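Local structure of myosin IE heavy chain (Dictyostelium discoideum, 1LKX) at residues G9-V14 and T29-S34. The protein is a single-headed class-one myosin whose motor domain, the part described here, binds ATP and actin and hydrolyses ATP in an actin-activated manner to drive movement. Sequence-based numbering, arbitrary orientation.
Sequences GVPDFV and TMRHKS
Arg31, on helix 21-33, carries most of this contact, reaching across to the first modelled residues of the chain. Its CG stands beside the backbone N (chi1 -44°), and bends at chi2 and chi3 bring the chain round to the loop 9-14. There CD lies 3.5 Å from Gly9 CA, a close approach that a residue without a side chain permits. Farther out, NE donates a weak but fairly straight hydrogen bond to Val10 O (3.3 Å, 162° at the hydrogen), and Asn27 ND2 adds another weak one to the same oxygen. The guanidinium turns its edge to the loop, with Pro11 CA near its plane and Pro11 CB 3.4 Å from Arg31 NH2; proline, lacking an N-H, adds no competing donor here. NH1 bonds weakly to Tyr38 O, so the buried arginine ties the N-terminal loop of the myosin motor domain to both helix 21-33 and edge strand 38-40 of the central sheet. Ahead of the 3-10 turn, Asp12 OD1 and Val14 N fit an Asx turn, though the place of OD1 is less sure, while Phe13 stacks on Phe24. Against the buried Arg31 chain, Gly9, Pro11 and Met30 are exposed, and Met30 packs loosely: its long, unbranched apolar chain, bent at chi3, brings only SD near Gly9 CA, at 4.1 Å. Ser34 N and OG both bond to Arg31 O, the hydroxyl lying on a lone pair in the carbonyl plane.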
loop_
_atom_site.group_PDB
_atom_site.type_symbol
_atom_site.label_atom_id
_atom_site.label_comp_id
_atom_site.label_asym_id
_atom_site.label_seq_id
_atom_site.Cartn_x
_atom_site.Cartn_y
_atom_site.Cartn_z
ATOM N N GLY A 9 -16.443 -17.686 19.698
ATOM C CA GLY A 9 -15.532 -18.761 19.181
ATOM C C GLY A 9 -14.310 -18.995 20.054
ATOM O O GLY A 9 -14.430 -19.321 21.224
ATOM N N VAL A 10 -13.125 -18.849 19.477
ATOM C CA VAL A 10 -11.876 -19.020 20.214
ATOM C C VAL A 10 -10.851 -17.971 19.761
ATOM O O VAL A 10 -10.379 -18.016 18.622
ATOM C CB VAL A 10 -11.302 -20.438 20.003
ATOM C CG1 VAL A 10 -9.781 -20.442 20.147
ATOM C CG2 VAL A 10 -11.902 -21.365 21.016
ATOM N N PRO A 11 -10.510 -17.004 20.643
ATOM C CA PRO A 11 -9.539 -15.942 20.330
ATOM C C PRO A 11 -8.159 -16.580 20.240
ATOM O O PRO A 11 -7.849 -17.503 20.999
ATOM C CB PRO A 11 -9.668 -15.007 21.519
ATOM C CG PRO A 11 -9.890 -15.967 22.641
ATOM C CD PRO A 11 -10.902 -16.943 22.062
ATOM N N ASP A 12 -7.329 -16.107 19.324
ATOM C CA ASP A 12 -6.008 -16.709 19.152
ATOM C C ASP A 12 -6.138 -18.202 18.768
ATOM O O ASP A 12 -6.565 -19.040 19.558
ATOM C CB ASP A 12 -5.161 -16.571 20.424
ATOM C CG ASP A 12 -3.736 -17.066 20.227
ATOM O OD1 ASP A 12 -3.564 -18.219 19.776
ATOM O OD2 ASP A 12 -2.790 -16.311 20.519
ATOM N N PHE A 13 -5.739 -18.512 17.539
ATOM C CA PHE A 13 -5.824 -19.855 16.998
ATOM C C PHE A 13 -4.907 -20.874 17.645
ATOM O O PHE A 13 -5.132 -22.072 17.513
ATOM C CB PHE A 13 -5.563 -19.830 15.482
ATOM C CG PHE A 13 -6.580 -19.038 14.697
ATOM C CD1 PHE A 13 -6.401 -17.681 14.464
ATOM C CD2 PHE A 13 -7.732 -19.649 14.215
ATOM C CE1 PHE A 13 -7.354 -16.944 13.764
ATOM C CE2 PHE A 13 -8.689 -18.919 13.514
ATOM C CZ PHE A 13 -8.498 -17.561 13.290
ATOM N N VAL A 14 -3.874 -20.430 18.343
ATOM C CA VAL A 14 -2.977 -21.402 18.957
ATOM C C VAL A 14 -3.776 -22.282 19.912
ATOM O O VAL A 14 -3.361 -23.389 20.239
ATOM C CB VAL A 14 -1.844 -20.721 19.742
ATOM C CG1 VAL A 14 -0.813 -21.745 20.139
ATOM C CG2 VAL A 14 -1.203 -19.627 18.902
ATOM N N THR A 29 -14.830 -18.467 10.652
ATOM C CA THR A 29 -16.171 -18.218 10.134
ATOM C C THR A 29 -17.141 -17.938 11.277
ATOM O O THR A 29 -18.029 -17.090 11.188
ATOM C CB THR A 29 -16.696 -19.432 9.394
ATOM O OG1 THR A 29 -15.757 -19.808 8.389
ATOM C CG2 THR A 29 -18.035 -19.124 8.754
ATOM N N MET A 30 -16.964 -18.688 12.352
ATOM C CA MET A 30 -17.795 -18.566 13.532
ATOM C C MET A 30 -17.678 -17.172 14.126
ATOM O O MET A 30 -18.685 -16.512 14.373
ATOM C CB MET A 30 -17.341 -19.592 14.550
ATOM C CG MET A 30 -18.403 -20.048 15.509
ATOM S SD MET A 30 -17.642 -21.163 16.684
ATOM C CE MET A 30 -16.879 -22.428 15.569
ATOM N N ARG A 31 -16.444 -16.733 14.357
ATOM C CA ARG A 31 -16.184 -15.416 14.917
ATOM C C ARG A 31 -16.793 -14.349 14.012
ATOM O O ARG A 31 -17.637 -13.566 14.429
ATOM C CB ARG A 31 -14.675 -15.159 15.006
ATOM C CG ARG A 31 -13.836 -16.309 15.530
ATOM C CD ARG A 31 -13.957 -16.479 17.036
ATOM N NE ARG A 31 -12.785 -15.996 17.770
ATOM C CZ ARG A 31 -12.459 -14.715 17.926
ATOM N NH1 ARG A 31 -13.211 -13.758 17.397
ATOM N NH2 ARG A 31 -11.385 -14.393 18.633
ATOM N N HIS A 32 -16.355 -14.332 12.761
ATOM C CA HIS A 32 -16.826 -13.340 11.810
ATOM C C HIS A 32 -18.332 -13.182 11.737
ATOM O O HIS A 32 -18.849 -12.070 11.716
ATOM C CB HIS A 32 -16.311 -13.639 10.404
ATOM C CG HIS A 32 -16.717 -12.606 9.399
ATOM N ND1 HIS A 32 -16.149 -11.350 9.349
ATOM C CD2 HIS A 32 -17.678 -12.621 8.447
ATOM C CE1 HIS A 32 -16.744 -10.637 8.410
ATOM N NE2 HIS A 32 -17.676 -11.384 7.848
ATOM N N LYS A 33 -19.030 -14.299 11.681
ATOM C CA LYS A 33 -20.476 -14.266 11.586
ATOM C C LYS A 33 -21.103 -13.538 12.777
ATOM O O LYS A 33 -22.206 -12.996 12.670
ATOM C CB LYS A 33 -21.021 -15.693 11.495
ATOM C CG LYS A 33 -21.960 -15.939 10.319
ATOM C CD LYS A 33 -21.200 -16.223 9.030
ATOM C CE LYS A 33 -22.144 -16.651 7.890
ATOM N NZ LYS A 33 -21.425 -17.193 6.677
ATOM N N SER A 34 -20.401 -13.528 13.909
ATOM C CA SER A 34 -20.903 -12.855 15.111
ATOM C C SER A 34 -20.207 -11.512 15.396
ATOM O O SER A 34 -20.140 -11.059 16.548
ATOM C CB SER A 34 -20.777 -13.776 16.329
ATOM O OG SER A 34 -19.433 -14.141 16.578
#